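Local coordinates for probable csgAB operon transcriptional regulatory protein (Salmonella typhimurium, PDB 5XP0) that acts as the master regulator of curli fimbriae expression, being necessary for csgAB operon transcription and promoting biofilm formation, at residues 89-94 with 109-114. Numbering follows the deposited sequence.
Sequences IKTLLL and PHINGV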
ATOM      1  N   ILE B  89       5.639  -2.428  23.519  1.00 40.65           N
ATOM      2  CA  ILE B  89       5.405  -2.197  22.104  1.00 45.70           C
ATOM      3  C   ILE B  89       5.920  -0.816  21.738  1.00 43.46           C
ATOM      4  O   ILE B  89       6.125   0.049  22.588  1.00 43.69           O
ATOM      5  CB  ILE B  89       3.911  -2.352  21.756  1.00 67.88           C
ATOM      6  CG1 ILE B  89       3.069  -1.337  22.519  1.00 94.74           C
ATOM      7  CG2 ILE B  89       3.437  -3.763  22.099  1.00 73.36           C
ATOM      8  CD1 ILE B  89       2.399  -0.340  21.635  1.00104.12           C
ATOM      9  N   LYS B  90       6.130  -0.617  20.436  1.00 33.45           N
ATOM     10  CA  LYS B  90       6.665   0.621  19.897  1.00 35.05           C
ATOM     11  C   LYS B  90       5.770   1.046  18.750  1.00 39.54           C
ATOM     12  O   LYS B  90       5.416   0.215  17.917  1.00 36.89           O
ATOM     13  CB  LYS B  90       8.098   0.414  19.400  1.00 39.94           C
ATOM     14  CG  LYS B  90       9.087  -0.041  20.476  1.00 42.47           C
ATOM     15  CD  LYS B  90      10.478  -0.206  19.859  1.00 43.81           C
ATOM     16  CE  LYS B  90      11.535  -0.605  20.895  1.00 55.56           C
ATOM     17  NZ  LYS B  90      12.876  -0.750  20.246  1.00 70.52           N
ATOM     18  N   THR B  91       5.407   2.317  18.702  1.00 38.51           N
ATOM     19  CA  THR B  91       4.587   2.831  17.618  1.00 30.98           C
ATOM     20  C   THR B  91       5.447   3.732  16.749  1.00 32.92           C
ATOM     21  O   THR B  91       6.154   4.622  17.249  1.00 31.66           O
ATOM     22  CB  THR B  91       3.363   3.608  18.133  1.00 42.56           C
ATOM     23  OG1 THR B  91       2.476   2.715  18.837  1.00 52.35           O
ATOM     24  CG2 THR B  91       2.584   4.221  16.946  1.00 36.28           C
ATOM     25  N   LEU B  92       5.393   3.492  15.455  1.00 27.49           N
ATOM     26  CA  LEU B  92       5.949   4.409  14.477  1.00 27.60           C
ATOM     27  C   LEU B  92       4.858   4.791  13.499  1.00 31.54           C
ATOM     28  O   LEU B  92       4.077   3.943  13.069  1.00 31.34           O
ATOM     29  CB  LEU B  92       7.121   3.777  13.750  1.00 30.80           C
ATOM     30  CG  LEU B  92       8.331   3.679  14.684  1.00 46.56           C
ATOM     31  CD1 LEU B  92       8.449   2.276  15.137  1.00 43.81           C
ATOM     32  CD2 LEU B  92       9.561   4.108  13.926  1.00 40.74           C
ATOM     33  N   LEU B  93       4.814   6.060  13.159  1.00 30.79           N
ATOM     34  CA  LEU B  93       3.816   6.568  12.237  1.00 28.30           C
ATOM     35  C   LEU B  93       4.351   6.504  10.815  1.00 32.13           C
ATOM     36  O   LEU B  93       5.488   6.895  10.549  1.00 30.76           O
ATOM     37  CB  LEU B  93       3.457   7.992  12.598  1.00 30.35           C
ATOM     38  CG  LEU B  93       3.025   8.180  14.050  1.00 28.04           C
ATOM     39  CD1 LEU B  93       2.643   9.674  14.262  1.00 30.55           C
ATOM     40  CD2 LEU B  93       1.873   7.267  14.475  1.00 29.95           C
ATOM     41  N   LEU B  94       3.544   5.970   9.924  1.00 25.55           N
ATOM     42  CA  LEU B  94       3.917   5.783   8.547  1.00 26.36           C
ATOM     43  C   LEU B  94       3.123   6.748   7.677  1.00 29.01           C
ATOM     44  O   LEU B  94       1.991   7.100   8.008  1.00 25.93           O
ATOM     45  CB  LEU B  94       3.625   4.331   8.149  1.00 29.72           C
ATOM     46  CG  LEU B  94       4.085   3.832   6.792  1.00 33.73           C
ATOM     47  CD1 LEU B  94       5.596   3.626   6.843  1.00 33.46           C
ATOM     48  CD2 LEU B  94       3.343   2.509   6.440  1.00 39.38           C
ATOM     49  N   PRO B 109       0.762   7.019  22.268  1.00 42.92           N
ATOM     50  CA  PRO B 109       1.468   6.230  23.281  1.00 46.92           C
ATOM     51  C   PRO B 109       2.596   5.448  22.640  1.00 40.64           C
ATOM     52  O   PRO B 109       2.535   5.089  21.465  1.00 36.30           O
ATOM     53  CB  PRO B 109       0.382   5.311  23.849  1.00 50.93           C
ATOM     54  CG  PRO B 109      -0.577   5.139  22.716  1.00 51.83           C
ATOM     55  CD  PRO B 109      -0.574   6.480  21.982  1.00 40.82           C
ATOM     56  N   HIS B 110       3.653   5.208  23.422  1.00 35.22           N
ATOM     57  CA  HIS B 110       4.815   4.412  22.967  1.00 40.31           C
ATOM     58  C   HIS B 110       5.428   4.931  21.663  1.00 34.68           C
ATOM     59  O   HIS B 110       5.936   4.172  20.835  1.00 34.81           O
ATOM     60  CB  HIS B 110       4.438   2.940  22.816  1.00 43.38           C
ATOM     61  CG  HIS B 110       3.695   2.404  23.994  1.00 57.40           C
ATOM     62  ND1 HIS B 110       2.377   2.009  23.928  1.00 58.32           N
ATOM     63  CD2 HIS B 110       4.072   2.254  25.283  1.00 49.62           C
ATOM     64  CE1 HIS B 110       1.981   1.609  25.120  1.00 57.02           C
ATOM     65  NE2 HIS B 110       2.987   1.762  25.963  1.00 55.94           N
ATOM     66  N   ILE B 111       5.441   6.236  21.478  1.00 38.27           N
ATOM     67  CA  ILE B 111       5.837   6.743  20.171  1.00 35.82           C
ATOM     68  C   ILE B 111       7.358   6.635  20.042  1.00 39.23           C
ATOM     69  O   ILE B 111       8.115   7.078  20.917  1.00 34.26           O
ATOM     70  CB  ILE B 111       5.315   8.170  19.958  1.00 43.10           C
ATOM     71  CG1 ILE B 111       5.686   8.671  18.556  1.00 38.80           C
ATOM     72  CG2 ILE B 111       5.789   9.097  21.070  1.00 44.95           C
ATOM     73  CD1 ILE B 111       4.880   8.020  17.454  1.00 32.51           C
ATOM     74  N   ASN B 112       7.801   5.972  18.977  1.00 29.12           N
ATOM     75  CA  ASN B 112       9.213   5.709  18.726  1.00 34.64           C
ATOM     76  C   ASN B 112       9.736   6.231  17.401  1.00 34.54           C
ATOM     77  O   ASN B 112      10.935   6.131  17.159  1.00 33.75           O
ATOM     78  CB  ASN B 112       9.492   4.207  18.777  1.00 31.62           C
ATOM     79  CG  ASN B 112       9.751   3.712  20.176  1.00 46.65           C
ATOM     80  OD1 ASN B 112      10.881   3.438  20.521  1.00 41.14           O
ATOM     81  ND2 ASN B 112       8.707   3.589  20.981  1.00 41.57           N
ATOM     82  N   GLY B 113       8.902   6.771  16.531  1.00 30.33           N
ATOM     83  CA  GLY B 113       9.427   7.314  15.301  1.00 31.05           C
ATOM     84  C   GLY B 113       8.298   7.794  14.424  1.00 31.50           C
ATOM     85  O   GLY B 113       7.126   7.488  14.654  1.00 29.49           O
ATOM     86  N   VAL B 114       8.688   8.564  13.417  1.00 29.30           N
ATOM     87  CA  VAL B 114       7.775   9.156  12.465  1.00 28.28           C
ATOM     88  C   VAL B 114       8.425   9.052  11.096  1.00 29.90           C
ATOM     89  O   VAL B 114       9.516   9.572  10.884  1.00 28.58           O
ATOM     90  CB  VAL B 114       7.460  10.622  12.780  1.00 33.68           C
ATOM     91  CG1 VAL B 114       6.564  11.146  11.702  1.00 33.88           C
ATOM     92  CG2 VAL B 114       6.848  10.751  14.169  1.00 30.88           C
TER
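T91 and L93 join I111 and V114 in parallel pairing, a worked example of how a beta-alpha-beta unit forms the edge of the sheet in a CheY-like receiver domain. Helix 102-107 makes the crossover, and strand 111-114 is the outermost strand on this side of the sheet, beside 90-94.

Three backbone hydrogen bonds join the segments. T91 uses both polar backbone atoms: its N donates to H110 O (2.9 Å), and its O accepts from N112 N (2.7 Å). Further on, L93 N donates to G113 O (3.1 Å), which also receives a CA-H...O contact from L92. H110 O takes a second bond, from N112 ND2 (2.8 Å), and the two donors reach it from opposite faces of the carbonyl plane. The carboxamide thus fixed crosses the K90 chain obliquely, with K90 CB closest to its ND2.

On one face of the sheet L93 CG meets I111 CD1 at 3.9 Å, the two side chains crossing at about a right angle; on the other, L92 CD2 rests on G113 CA (3.5 Å). Before the strands begin, I89, poorly ordered, holds CG1 between its backbone N and carbonyl carbon (chi1 61°), which puts CG1 over one face of the H110 ring in a CH-pi contact, 4.1 Å from the centroid.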